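Long-range contacts in inosine-uridine preferring nucleoside hydrolase (Gardnerella vaginalis 315-A, PDB 6BA1), which belongs to a family of calcium-binding alpha/beta proteins and is built around a largely parallel beta-sheet flanked by helices: residues A[39-45]-A[67-72]; A[111-115]-A[138-143]. Numbering follows the deposited sequence.

Contact 1 (A[39-45]-A[67-72]); sequences YGNVLME and KGLSHA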
loop_
_atom_site.group_PDB
_atom_site.type_symbol
_atom_site.label_atom_id
_atom_site.label_comp_id
_atom_site.label_asym_id
_atom_site.label_seq_id
_atom_site.Cartn_x
_atom_site.Cartn_y
_atom_site.Cartn_z
ATOM N N TYR A 39 -9.593 -18.912 -16.566
ATOM C CA TYR A 39 -11.030 -18.641 -16.415
ATOM C C TYR A 39 -11.247 -17.296 -15.723
ATOM O O TYR A 39 -10.314 -16.737 -15.146
ATOM C CB TYR A 39 -11.675 -19.755 -15.581
ATOM C CG TYR A 39 -11.126 -19.820 -14.164
ATOM C CD1 TYR A 39 -11.777 -19.176 -13.112
ATOM C CD2 TYR A 39 -9.934 -20.492 -13.890
ATOM C CE1 TYR A 39 -11.268 -19.219 -11.831
ATOM C CE2 TYR A 39 -9.414 -20.538 -12.605
ATOM C CZ TYR A 39 -10.085 -19.900 -11.580
ATOM O OH TYR A 39 -9.582 -19.921 -10.306
ATOM N N GLY A 40 -12.479 -16.792 -15.763
ATOM C CA GLY A 40 -12.834 -15.562 -15.040
ATOM C C GLY A 40 -13.751 -14.681 -15.855
ATOM O O GLY A 40 -14.972 -14.687 -15.654
ATOM N N ASN A 41 -13.157 -13.907 -16.760
ATOM C CA ASN A 41 -13.907 -13.083 -17.717
ATOM C C ASN A 41 -14.882 -13.969 -18.497
ATOM O O ASN A 41 -16.012 -13.576 -18.788
ATOM C CB ASN A 41 -12.970 -12.369 -18.712
ATOM C CG ASN A 41 -12.099 -11.295 -18.061
ATOM O OD1 ASN A 41 -12.273 -10.954 -16.897
ATOM N ND2 ASN A 41 -11.160 -10.749 -18.827
ATOM N N VAL A 42 -14.421 -15.174 -18.823
ATOM C CA VAL A 42 -15.220 -16.158 -19.513
ATOM C C VAL A 42 -14.768 -17.565 -19.103
ATOM O O VAL A 42 -13.653 -17.733 -18.585
ATOM C CB VAL A 42 -15.104 -15.921 -21.039
ATOM C CG1 VAL A 42 -13.729 -16.333 -21.556
ATOM C CG2 VAL A 42 -16.253 -16.597 -21.796
ATOM N N LEU A 43 -15.648 -18.558 -19.310
ATOM C CA LEU A 43 -15.342 -19.977 -19.041
ATOM C C LEU A 43 -14.019 -20.392 -19.694
ATOM O O LEU A 43 -13.681 -19.913 -20.780
ATOM C CB LEU A 43 -16.472 -20.869 -19.565
ATOM C CG LEU A 43 -17.799 -20.797 -18.787
ATOM C CD1 LEU A 43 -18.991 -20.986 -19.722
ATOM C CD2 LEU A 43 -17.840 -21.802 -17.635
ATOM N N MET A 44 -13.277 -21.274 -19.022
ATOM C CA MET A 44 -11.914 -21.615 -19.430
ATOM C C MET A 44 -11.784 -22.003 -20.909
ATOM O O MET A 44 -10.882 -21.530 -21.607
ATOM C CB MET A 44 -11.364 -22.736 -18.540
ATOM C CG MET A 44 -9.931 -23.150 -18.880
ATOM S SD MET A 44 -9.864 -24.363 -20.206
ATOM C CE MET A 44 -8.173 -24.231 -20.701
ATOM N N GLU A 45 -12.685 -22.882 -21.348
ATOM C CA GLU A 45 -12.757 -23.353 -22.740
ATOM C C GLU A 45 -12.968 -22.206 -23.723
ATOM O O GLU A 45 -12.254 -22.100 -24.716
ATOM C CB GLU A 45 -13.895 -24.371 -22.911
ATOM C CG GLU A 45 -13.635 -25.733 -22.278
ATOM C CD GLU A 45 -12.646 -26.599 -23.055
ATOM O OE1 GLU A 45 -12.180 -26.194 -24.156
ATOM O OE2 GLU A 45 -12.333 -27.703 -22.558
ATOM N N LYS A 67 -4.022 -25.640 -22.367
ATOM C CA LYS A 67 -5.260 -25.788 -21.622
ATOM C C LYS A 67 -4.954 -25.861 -20.120
ATOM O O LYS A 67 -4.450 -26.872 -19.629
ATOM C CB LYS A 67 -5.988 -27.057 -22.109
ATOM C CG LYS A 67 -7.397 -26.834 -22.642
ATOM C CD LYS A 67 -7.863 -28.026 -23.465
ATOM C CE LYS A 67 -9.247 -27.806 -24.042
ATOM N NZ LYS A 67 -9.799 -29.052 -24.646
ATOM N N GLY A 68 -5.221 -24.770 -19.405
ATOM C CA GLY A 68 -5.062 -24.725 -17.948
ATOM C C GLY A 68 -6.274 -25.258 -17.198
ATOM O O GLY A 68 -7.051 -26.021 -17.743
ATOM N N LEU A 69 -6.426 -24.824 -15.949
ATOM C CA LEU A 69 -7.451 -25.348 -15.038
ATOM C C LEU A 69 -8.755 -24.559 -15.119
ATOM O O LEU A 69 -8.727 -23.354 -15.327
ATOM C CB LEU A 69 -6.901 -25.368 -13.603
ATOM C CG LEU A 69 -5.748 -26.352 -13.377
ATOM C CD1 LEU A 69 -4.748 -25.858 -12.354
ATOM C CD2 LEU A 69 -6.292 -27.696 -12.946
ATOM N N SER A 70 -9.885 -25.249 -14.946
ATOM C CA SER A 70 -11.239 -24.653 -15.071
ATOM C C SER A 70 -11.700 -23.884 -13.836
ATOM O O SER A 70 -12.322 -22.824 -13.974
ATOM C CB SER A 70 -12.276 -25.744 -15.355
ATOM O OG SER A 70 -12.056 -26.343 -16.614
ATOM N N HIS A 71 -11.422 -24.435 -12.652
ATOM C CA HIS A 71 -11.897 -23.857 -11.379
ATOM C C HIS A 71 -10.722 -23.457 -10.482
ATOM O O HIS A 71 -9.569 -23.773 -10.770
ATOM C CB HIS A 71 -12.858 -24.829 -10.645
ATOM C CG HIS A 71 -12.330 -26.220 -10.476
ATOM N ND1 HIS A 71 -12.788 -27.285 -11.221
ATOM C CD2 HIS A 71 -11.393 -26.729 -9.638
ATOM C CE1 HIS A 71 -12.156 -28.392 -10.858
ATOM N NE2 HIS A 71 -11.305 -28.081 -9.896
ATOM N N ALA A 72 -11.039 -22.748 -9.401
ATOM C CA ALA A 72 -10.034 -22.245 -8.461
ATOM C C ALA A 72 -9.361 -23.331 -7.620
ATOM O O ALA A 72 -9.953 -24.381 -7.357
ATOM C CB ALA A 72 -10.644 -21.192 -7.552
#

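Contact 2 (A[111-115]-A[138-143]); sequences VDFII and AALKKA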
loop_
_atom_site.group_PDB
_atom_site.type_symbol
_atom_site.label_atom_id
_atom_site.label_comp_id
_atom_site.label_asym_id
_atom_site.label_seq_id
_atom_site.Cartn_x
_atom_site.Cartn_y
_atom_site.Cartn_z
ATOM N N VAL A 111 -0.197 -26.282 -17.243
ATOM C CA VAL A 111 0.649 -26.502 -16.068
ATOM C C VAL A 111 2.014 -27.050 -16.515
ATOM O O VAL A 111 3.055 -26.477 -16.188
ATOM C CB VAL A 111 -0.011 -27.485 -15.062
ATOM C CG1 VAL A 111 0.839 -27.627 -13.805
ATOM C CG2 VAL A 111 -1.444 -27.063 -14.720
ATOM N N ASP A 112 1.989 -28.139 -17.288
ATOM C CA ASP A 112 3.213 -28.798 -17.774
ATOM C C ASP A 112 3.953 -27.998 -18.843
ATOM O O ASP A 112 5.181 -28.061 -18.912
ATOM C CB ASP A 112 2.908 -30.197 -18.323
ATOM C CG ASP A 112 2.408 -31.157 -17.260
ATOM O OD1 ASP A 112 2.869 -31.089 -16.100
ATOM O OD2 ASP A 112 1.549 -31.997 -17.609
ATOM N N PHE A 113 3.214 -27.272 -19.684
ATOM C CA PHE A 113 3.823 -26.406 -20.700
ATOM C C PHE A 113 4.691 -25.319 -20.070
ATOM O O PHE A 113 5.782 -25.023 -20.567
ATOM C CB PHE A 113 2.761 -25.760 -21.590
ATOM C CG PHE A 113 3.313 -24.713 -22.520
ATOM C CD1 PHE A 113 4.321 -25.031 -23.432
ATOM C CD2 PHE A 113 2.844 -23.401 -22.469
ATOM C CE1 PHE A 113 4.834 -24.065 -24.287
ATOM C CE2 PHE A 113 3.360 -22.436 -23.325
ATOM C CZ PHE A 113 4.355 -22.769 -24.231
ATOM N N ILE A 114 4.194 -24.729 -18.984
ATOM C CA ILE A 114 4.937 -23.719 -18.232
ATOM C C ILE A 114 6.215 -24.334 -17.658
ATOM O O ILE A 114 7.311 -23.816 -17.884
ATOM C CB ILE A 114 4.067 -23.093 -17.113
ATOM C CG1 ILE A 114 2.954 -22.230 -17.731
ATOM C CG2 ILE A 114 4.904 -22.240 -16.159
ATOM C CD1 ILE A 114 1.789 -21.950 -16.803
ATOM N N ILE A 115 6.065 -25.453 -16.951
ATOM C CA ILE A 115 7.192 -26.127 -16.295
ATOM C C ILE A 115 8.257 -26.498 -17.330
ATOM O O ILE A 115 9.448 -26.265 -17.115
ATOM C CB ILE A 115 6.742 -27.397 -15.530
ATOM C CG1 ILE A 115 5.789 -27.043 -14.380
ATOM C CG2 ILE A 115 7.942 -28.165 -14.981
ATOM C CD1 ILE A 115 4.879 -28.179 -13.954
ATOM N N ALA A 138 -0.352 -24.005 -9.395
ATOM C CA ALA A 138 -0.236 -25.444 -9.639
ATOM C C ALA A 138 1.130 -25.833 -10.227
ATOM O O ALA A 138 1.652 -26.908 -9.920
ATOM C CB ALA A 138 -1.360 -25.921 -10.546
ATOM N N ALA A 139 1.694 -24.964 -11.069
ATOM C CA ALA A 139 3.029 -25.174 -11.639
ATOM C C ALA A 139 4.115 -25.123 -10.568
ATOM O O ALA A 139 4.948 -26.025 -10.483
ATOM C CB ALA A 139 3.318 -24.147 -12.723
ATOM N N LEU A 140 4.094 -24.064 -9.761
ATOM C CA LEU A 140 5.023 -23.913 -8.627
ATOM C C LEU A 140 4.837 -24.993 -7.559
ATOM O O LEU A 140 5.805 -25.427 -6.930
ATOM C CB LEU A 140 4.881 -22.526 -7.986
ATOM C CG LEU A 140 5.545 -21.390 -8.766
ATOM C CD1 LEU A 140 4.914 -20.052 -8.431
ATOM C CD2 LEU A 140 7.054 -21.364 -8.519
ATOM N N LYS A 141 3.586 -25.396 -7.346
ATOM C CA LYS A 141 3.260 -26.557 -6.512
ATOM C C LYS A 141 3.987 -27.814 -7.038
ATOM O O LYS A 141 4.818 -28.380 -6.327
ATOM C CB LYS A 141 1.729 -26.741 -6.460
ATOM C CG LYS A 141 1.185 -28.094 -5.990
ATOM C CD LYS A 141 1.072 -28.221 -4.494
ATOM C CE LYS A 141 0.445 -29.582 -4.169
ATOM N NZ LYS A 141 -0.016 -29.707 -2.762
ATOM N N LYS A 142 3.689 -28.217 -8.275
ATOM C CA LYS A 142 4.274 -29.433 -8.866
ATOM C C LYS A 142 5.801 -29.351 -9.043
ATOM O O LYS A 142 6.502 -30.338 -8.804
ATOM C CB LYS A 142 3.619 -29.776 -10.217
ATOM C CG LYS A 142 4.001 -31.160 -10.750
ATOM C CD LYS A 142 3.550 -31.429 -12.175
ATOM C CE LYS A 142 2.263 -32.229 -12.217
ATOM N NZ LYS A 142 1.842 -32.540 -13.618
ATOM N N ALA A 143 6.300 -28.190 -9.467
ATOM C CA ALA A 143 7.735 -27.983 -9.693
ATOM C C ALA A 143 8.199 -26.658 -9.072
ATOM O O ALA A 143 8.249 -25.633 -9.759
ATOM C CB ALA A 143 8.042 -28.018 -11.182
#

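Contact 1 (A[39-45]-A[67-72])
The Tyr39 side chain, in the p rotamer of chi1, lays its ring along the backbone of residues 69-72. One ring face receives the carbonyl of Ser70, with Tyr39 CG 3.2 Å from Ser70 O, and His71 CA lies over that same face. At the far end of the ring, Tyr39 OH presses tightly on Ala72, 3.0 Å from Ala72 CA, while its hydrogen-bond partner is Thr134. Gly40, at phi 140° and psi -82°, then turns the chain away with a backbone conformation in which a beta-carbon would collide with the preceding carbonyl oxygen. Segment 39-45 runs from the loop after strand 31-37 into the start of helix 44-57, and segment 67-72 leads out of the neighbouring parallel strand 64-67; helix 44-57 joins the two strands as a beta-alpha-beta crossover. The calcium site lies close by, and Asn41 N is hydrogen-bonded to its ligand Asp12. Leu43 is the N-cap of helix 44-57. The CA-to-CB bond of Met44 points toward residues 67-72, and with chi1 t, chi2 m and chi3 t the side chain runs along them: Met44 CB is 4.0 Å from Ser70 CA, and Met44 CE lies 3.3 Å from both Lys67 CG and Gly68 N. Glu45 folds back through two m torsions toward Lys67, and Glu45 OE2 forms a long salt bridge of 3.5 Å to Lys67 NZ.

Contact 2 (A[111-115]-A[138-143])
Ala139 sits at the apolar centre, its methyl group touching three branched side chains of the other helix: Ala139 CB is 4.2 Å from Ile114 CG2, 4.2 Å from Ile115 CG1 and 4.4 Å from Val111 CG1. Val111 also meets the preceding residue, with Val111 CG1 4.3 Å from Ala138 CB. The alanines at 138 and 139 offer a low surface, and the CA atoms of Val111 and Ala139 come within 5.2 Å. The two short helical segments approach to 9.2 Å between axes and cross at -65°. Helix 110-121 leads into strand 125-129 of the central sheet and helix 134-142 follows it, so the contact joins two successive helices of the alpha/beta fold. Phe113 and Ile114 also pack on strand 31-37, while Ile115 and Ala139 both touch Ile146 of helix 146-149. Farther along, Ile115 CG2 lies 3.8 Å from the CB of Ala143, the residue where the chain leaves helical geometry. Ile115 CD1 rests 3.9 Å from Lys142 CD, so the aliphatic part of the lysine extends the apolar patch toward solvent. Beyond it Lys142 NZ donates a hydrogen bond of 3.1 Å to Asp112 OD1, within a salt bridge. The CA-to-CB bond of Asp112 points away from helix 134-142, yet its carboxylate reaches the lysine, and Asp112 OD2 has a weak hydrogen bond to Ser109.

In the fold
Both contacts are partly buried, but contact 1 lies nearer the middle of the chain and beside the calcium site, whereas contact 2 is a helix pair on the flank of the sheet. Contact 1 accordingly relies on side chains laid against loop backbone, and contact 2 on aliphatic groups between helices; each has a salt bridge at its edge. Their centres are 16 Å apart, and Leu69 bridges them, with Leu69 CD1 3.8 Å from Ala138 CB and 4.2 Å from Val111 CG2. Further ties run to the same two helices: Leu69 is hydrogen-bonded to Asn135 of helix 134-142, the helix that Tyr39 also reaches, and the backbone of Lys67 to Ala110 of helix 110-121.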